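Local coordinates for protein hydroxyethylphosphonate dioxygenase (Streptomyces albus, PDB 6B9R) that converts 2-hydroxyethylphosphonate to hydroxymethylphosphonate in an oxygen-dependent reaction at a non-haem iron centre, at residues R22-D27 with Q66-N71; G47-V50 with P55-W58. One frame throughout, in Å; residues are numbered along the deposited sequence.

Interaction 1: residues R22-D27 with Q66-N71; sequences RAAAND and QAWPLN
A24 and A25 meet W68 and L70 in the apolar interior of the N-terminal helical bundle, where the last turn of helix 10-27 packs against the chain leaving helix 58-67. The methyl of A24 does the closest touching: its CB lies 3.6 Å from CD2 of L70. A25 takes the indole instead, its CB 4.0 Å from CH2 of W68 at the far corner of the six-membered ring, and A24 CB approaches the neighbouring corner, CZ3 of W68, at 4.4 Å. Both methyls come in obliquely to the ring plane.

W68 is the first residue to leave helical geometry, and P69 after it is the centre of an inverse gamma turn, closed by a weak bond of 2.9 Å from L70 N to W68 O. This sharp bend lets the side chains of W68 and L70, either side of the proline, both face helix 10-27. In L70, CG is wedged between the backbone N and the carbonyl carbon (chi1 50°), and CD2 of L70 comes to lie 4.0 Å from CE3 of W68, so leucine and indole form one continuous apolar surface for the alanines.

The indole NE1 is hydrogen-bonded to D38 OD2, which ties the ring to helix 32-39, while A35 and L39 also touch it. Beyond the contact lies the second subunit: its L151, between the iron ligands H149 and Q153 in sequence, packs on D27, and its R123 packs on L70.

Across the contact the chemistry is purely van der Waals. With only methyls on the helix side, the backbones come close, A24 CA to L70 CA being 8.3 Å. The polar nitrogen of the indole is satisfied away from the alanines.

Interaction 2: residues G47-V50 with P55-W58; sequences GDYV and PITW
Y49 reaches from helix 46-51 to P55 and I56 in the loop that leads into helix 58-67, packing this helix-to-helix connection of the N-terminal helical bundle. Its CB points neither at the loop nor from it, but with CG anti to the carbonyl carbon (chi1 -67°) the ring swings nearer. The contact then falls on one edge of the phenol. CD1 of Y49 is 3.7 Å from P55 O and 4.4 Å from CG1 of I56; one atom further out, CE1 of Y49 lies 3.6 Å from the same P55 O. That carbonyl oxygen sits in the ring plane, facing the C-H edge. The contact ends at CE1, the hydroxyl lying further out.

I56 lies beside the base of the tyrosine ring, near its plane. Its extended chain (chi2 169°) carries CD1 of I56 to 3.9 Å from the backbone O of Y49. Both side chains also rest on L21 of helix 10-27, while L60 touches Y49 and I61 touches I56, both from helix 58-67. Just after I56, T57 is the N-cap of that helix, its OG1 bonded to L60 N. W58 stacks on W58 of the second subunit.

Both closest approaches thus set carbon against a carbonyl oxygen, P55 O at the ring edge and Y49 O at the isoleucine, without hydrogen bonds between helix and loop. An aromatic C-H edge carries partial positive charge, so its approach to P55 O is probably mildly attractive.

In the fold
Both contacts belong to the N-terminal helical bundle, with centres about 14 Å apart. Interaction 1 is a buried contact between elements distant in sequence, joining the end of helix 10-27 to the exit of helix 58-67. Interaction 2 is a surface contact across a short connection, setting helix 46-51 against the entrance of the same helix 58-67. Their chemistry follows: methyls against indole and leucine inside; a ring edge and an isoleucine, each beside a backbone carbonyl, outside. The segments touch where R22 NE lies 3.7 Å from V50 CG1, though neither residue carries its own contact. Near both ends of helix 58-67, residues also touch the second subunit.

Interaction 1: residues R22-D27 with Q66-N71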
loop_
_atom_site.group_PDB
_atom_site.type_symbol
_atom_site.label_atom_id
_atom_site.label_comp_id
_atom_site.label_asym_id
_atom_site.label_seq_id
_atom_site.Cartn_x
_atom_site.Cartn_y
_atom_site.Cartn_z
ATOM N N ARG A 22 -19.210 -3.702 -10.322
ATOM C CA ARG A 22 -20.056 -4.429 -9.380
ATOM C C ARG A 22 -19.521 -4.292 -7.960
ATOM O O ARG A 22 -20.287 -4.097 -7.007
ATOM C CB ARG A 22 -20.152 -5.907 -9.776
ATOM C CG ARG A 22 -20.802 -6.790 -8.696
ATOM C CD ARG A 22 -22.270 -6.424 -8.457
ATOM N NE ARG A 22 -23.130 -6.960 -9.505
ATOM C CZ ARG A 22 -24.416 -6.658 -9.649
ATOM N NH1 ARG A 22 -25.000 -5.805 -8.817
ATOM N NH2 ARG A 22 -25.121 -7.206 -10.632
ATOM N N ALA A 23 -18.204 -4.381 -7.793
ATOM C CA ALA A 23 -17.637 -4.251 -6.455
ATOM C C ALA A 23 -17.925 -2.875 -5.864
ATOM O O ALA A 23 -18.219 -2.755 -4.670
ATOM C CB ALA A 23 -16.127 -4.516 -6.495
ATOM N N ALA A 24 -17.844 -1.822 -6.684
ATOM C CA ALA A 24 -18.102 -0.478 -6.174
ATOM C C ALA A 24 -19.548 -0.342 -5.730
ATOM O O ALA A 24 -19.838 0.254 -4.684
ATOM C CB ALA A 24 -17.784 0.574 -7.238
ATOM N N ALA A 25 -20.466 -0.880 -6.524
ATOM C CA ALA A 25 -21.883 -0.818 -6.183
ATOM C C ALA A 25 -22.174 -1.620 -4.919
ATOM O O ALA A 25 -22.853 -1.133 -4.009
ATOM C CB ALA A 25 -22.708 -1.324 -7.358
ATOM N N ASN A 26 -21.657 -2.851 -4.841
ATOM C CA ASN A 26 -21.785 -3.645 -3.620
ATOM C C ASN A 26 -21.287 -2.882 -2.399
ATOM O O ASN A 26 -21.920 -2.904 -1.336
ATOM C CB ASN A 26 -21.001 -4.950 -3.746
ATOM C CG ASN A 26 -21.710 -5.995 -4.571
ATOM O OD1 ASN A 26 -22.886 -5.858 -4.919
ATOM N ND2 ASN A 26 -20.997 -7.069 -4.874
ATOM N N ASP A 27 -20.119 -2.231 -2.521
ATOM C CA ASP A 27 -19.522 -1.549 -1.377
ATOM C C ASP A 27 -20.360 -0.365 -0.912
ATOM O O ASP A 27 -20.339 -0.027 0.276
ATOM C CB ASP A 27 -18.103 -1.086 -1.720
ATOM C CG ASP A 27 -17.121 -2.234 -1.801
ATOM O OD1 ASP A 27 -17.506 -3.380 -1.500
ATOM O OD2 ASP A 27 -15.959 -1.982 -2.166
ATOM N N GLN A 66 -19.058 11.353 -9.989
ATOM C CA GLN A 66 -19.880 12.483 -9.578
ATOM C C GLN A 66 -21.024 12.030 -8.681
ATOM O O GLN A 66 -21.306 12.671 -7.661
ATOM C CB GLN A 66 -20.430 13.224 -10.803
ATOM C CG GLN A 66 -19.394 14.025 -11.570
ATOM N N ALA A 67 -21.697 10.928 -9.044
ATOM C CA ALA A 67 -22.852 10.466 -8.276
ATOM C C ALA A 67 -22.460 9.814 -6.956
ATOM O O ALA A 67 -23.202 9.914 -5.973
ATOM C CB ALA A 67 -23.669 9.471 -9.099
ATOM N N TRP A 68 -21.308 9.159 -6.904
ATOM C CA TRP A 68 -20.886 8.365 -5.766
ATOM C C TRP A 68 -19.603 8.941 -5.184
ATOM O O TRP A 68 -18.848 9.626 -5.885
ATOM C CB TRP A 68 -20.631 6.904 -6.172
ATOM C CG TRP A 68 -21.847 6.077 -6.451
ATOM C CD1 TRP A 68 -23.136 6.328 -6.055
ATOM C CD2 TRP A 68 -21.883 4.854 -7.198
ATOM N NE1 TRP A 68 -23.968 5.322 -6.508
ATOM C CE2 TRP A 68 -23.226 4.416 -7.222
ATOM C CE3 TRP A 68 -20.914 4.093 -7.859
ATOM C CZ2 TRP A 68 -23.618 3.241 -7.871
ATOM C CZ3 TRP A 68 -21.303 2.932 -8.507
ATOM C CH2 TRP A 68 -22.651 2.520 -8.507
ATOM N N PRO A 69 -19.310 8.672 -3.885
ATOM C CA PRO A 69 -18.062 9.140 -3.269
ATOM C C PRO A 69 -16.862 8.265 -3.608
ATOM O O PRO A 69 -16.160 7.772 -2.725
ATOM C CB PRO A 69 -18.381 9.086 -1.772
ATOM C CG PRO A 69 -19.316 7.941 -1.652
ATOM C CD PRO A 69 -20.206 8.056 -2.886
ATOM N N LEU A 70 -16.632 8.052 -4.899
ATOM C CA LEU A 70 -15.434 7.346 -5.326
ATOM C C LEU A 70 -14.787 8.109 -6.475
ATOM O O LEU A 70 -15.314 9.117 -6.969
ATOM C CB LEU A 70 -15.740 5.891 -5.717
ATOM C CG LEU A 70 -16.876 5.555 -6.695
ATOM C CD1 LEU A 70 -16.684 6.120 -8.107
ATOM C CD2 LEU A 70 -17.041 4.050 -6.757
ATOM N N ASN A 71 -13.624 7.609 -6.895
ATOM C CA ASN A 71 -12.814 8.224 -7.927
ATOM C C ASN A 71 -12.842 7.395 -9.200
ATOM O O ASN A 71 -13.036 6.177 -9.161
ATOM C CB ASN A 71 -11.372 8.374 -7.441
ATOM C CG ASN A 71 -11.308 9.109 -6.148
ATOM O OD1 ASN A 71 -11.449 10.331 -6.118
ATOM N ND2 ASN A 71 -11.144 8.371 -5.053
#

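Interaction 2: residues G47-V50 with P55-W58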
loop_
_atom_site.group_PDB
_atom_site.type_symbol
_atom_site.label_atom_id
_atom_site.label_comp_id
_atom_site.label_asym_id
_atom_site.label_seq_id
_atom_site.Cartn_x
_atom_site.Cartn_y
_atom_site.Cartn_z
ATOM N N GLY A 47 -27.011 -5.079 -14.983
ATOM C CA GLY A 47 -26.420 -6.374 -15.261
ATOM C C GLY A 47 -25.713 -6.445 -16.602
ATOM O O GLY A 47 -24.780 -7.231 -16.768
ATOM N N ASP A 48 -26.137 -5.626 -17.573
ATOM C CA ASP A 48 -25.450 -5.620 -18.864
ATOM C C ASP A 48 -24.080 -4.958 -18.782
ATOM O O ASP A 48 -23.172 -5.316 -19.543
ATOM C CB ASP A 48 -26.304 -4.922 -19.909
ATOM C CG ASP A 48 -27.596 -5.664 -20.182
ATOM O OD1 ASP A 48 -27.540 -6.894 -20.390
ATOM O OD2 ASP A 48 -28.661 -5.026 -20.158
ATOM N N TYR A 49 -23.912 -3.991 -17.882
ATOM C CA TYR A 49 -22.596 -3.388 -17.686
ATOM C C TYR A 49 -21.701 -4.276 -16.836
ATOM O O TYR A 49 -20.487 -4.354 -17.067
ATOM C CB TYR A 49 -22.747 -2.014 -17.037
ATOM C CG TYR A 49 -23.420 -1.029 -17.940
ATOM C CD1 TYR A 49 -22.694 -0.351 -18.909
ATOM C CD2 TYR A 49 -24.787 -0.806 -17.861
ATOM C CE1 TYR A 49 -23.298 0.542 -19.753
ATOM C CE2 TYR A 49 -25.410 0.084 -18.712
ATOM C CZ TYR A 49 -24.655 0.760 -19.652
ATOM O OH TYR A 49 -25.249 1.654 -20.505
ATOM N N VAL A 50 -22.283 -4.939 -15.844
ATOM C CA VAL A 50 -21.501 -5.800 -14.971
ATOM C C VAL A 50 -21.128 -7.108 -15.664
ATOM O O VAL A 50 -20.077 -7.687 -15.373
ATOM C CB VAL A 50 -22.284 -6.024 -13.668
ATOM C CG1 VAL A 50 -21.780 -7.249 -12.935
ATOM C CG2 VAL A 50 -22.168 -4.782 -12.783
ATOM N N PRO A 55 -20.265 -1.900 -22.933
ATOM C CA PRO A 55 -18.961 -1.402 -22.494
ATOM C C PRO A 55 -19.128 -0.340 -21.427
ATOM O O PRO A 55 -20.117 0.397 -21.393
ATOM C CB PRO A 55 -18.348 -0.811 -23.770
ATOM C CG PRO A 55 -19.409 -0.951 -24.851
ATOM C CD PRO A 55 -20.701 -1.260 -24.183
ATOM N N ILE A 56 -18.150 -0.275 -20.536
ATOM C CA ILE A 56 -18.112 0.770 -19.529
ATOM C C ILE A 56 -17.273 1.908 -20.088
ATOM O O ILE A 56 -16.078 1.738 -20.347
ATOM C CB ILE A 56 -17.548 0.243 -18.207
ATOM C CG1 ILE A 56 -18.527 -0.766 -17.618
ATOM C CG2 ILE A 56 -17.298 1.399 -17.231
ATOM C CD1 ILE A 56 -17.932 -1.531 -16.471
ATOM N N THR A 57 -17.903 3.057 -20.306
ATOM C CA THR A 57 -17.222 4.155 -20.969
ATOM C C THR A 57 -16.610 5.106 -19.950
ATOM O O THR A 57 -16.910 5.068 -18.754
ATOM C CB THR A 57 -18.183 4.911 -21.886
ATOM O OG1 THR A 57 -19.239 5.487 -21.107
ATOM C CG2 THR A 57 -18.776 3.967 -22.908
ATOM N N TRP A 58 -15.722 5.970 -20.445
ATOM C CA TRP A 58 -15.203 7.043 -19.610
ATOM C C TRP A 58 -16.322 7.971 -19.168
ATOM O O TRP A 58 -16.276 8.526 -18.064
ATOM C CB TRP A 58 -14.118 7.813 -20.368
ATOM C CG TRP A 58 -13.578 8.995 -19.619
ATOM C CD1 TRP A 58 -13.705 10.318 -19.958
ATOM C CD2 TRP A 58 -12.834 8.965 -18.397
ATOM N NE1 TRP A 58 -13.086 11.107 -19.023
ATOM C CE2 TRP A 58 -12.541 10.304 -18.055
ATOM C CE3 TRP A 58 -12.390 7.941 -17.561
ATOM C CZ2 TRP A 58 -11.822 10.642 -16.910
ATOM C CZ3 TRP A 58 -11.667 8.279 -16.421
ATOM C CH2 TRP A 58 -11.394 9.618 -16.109
#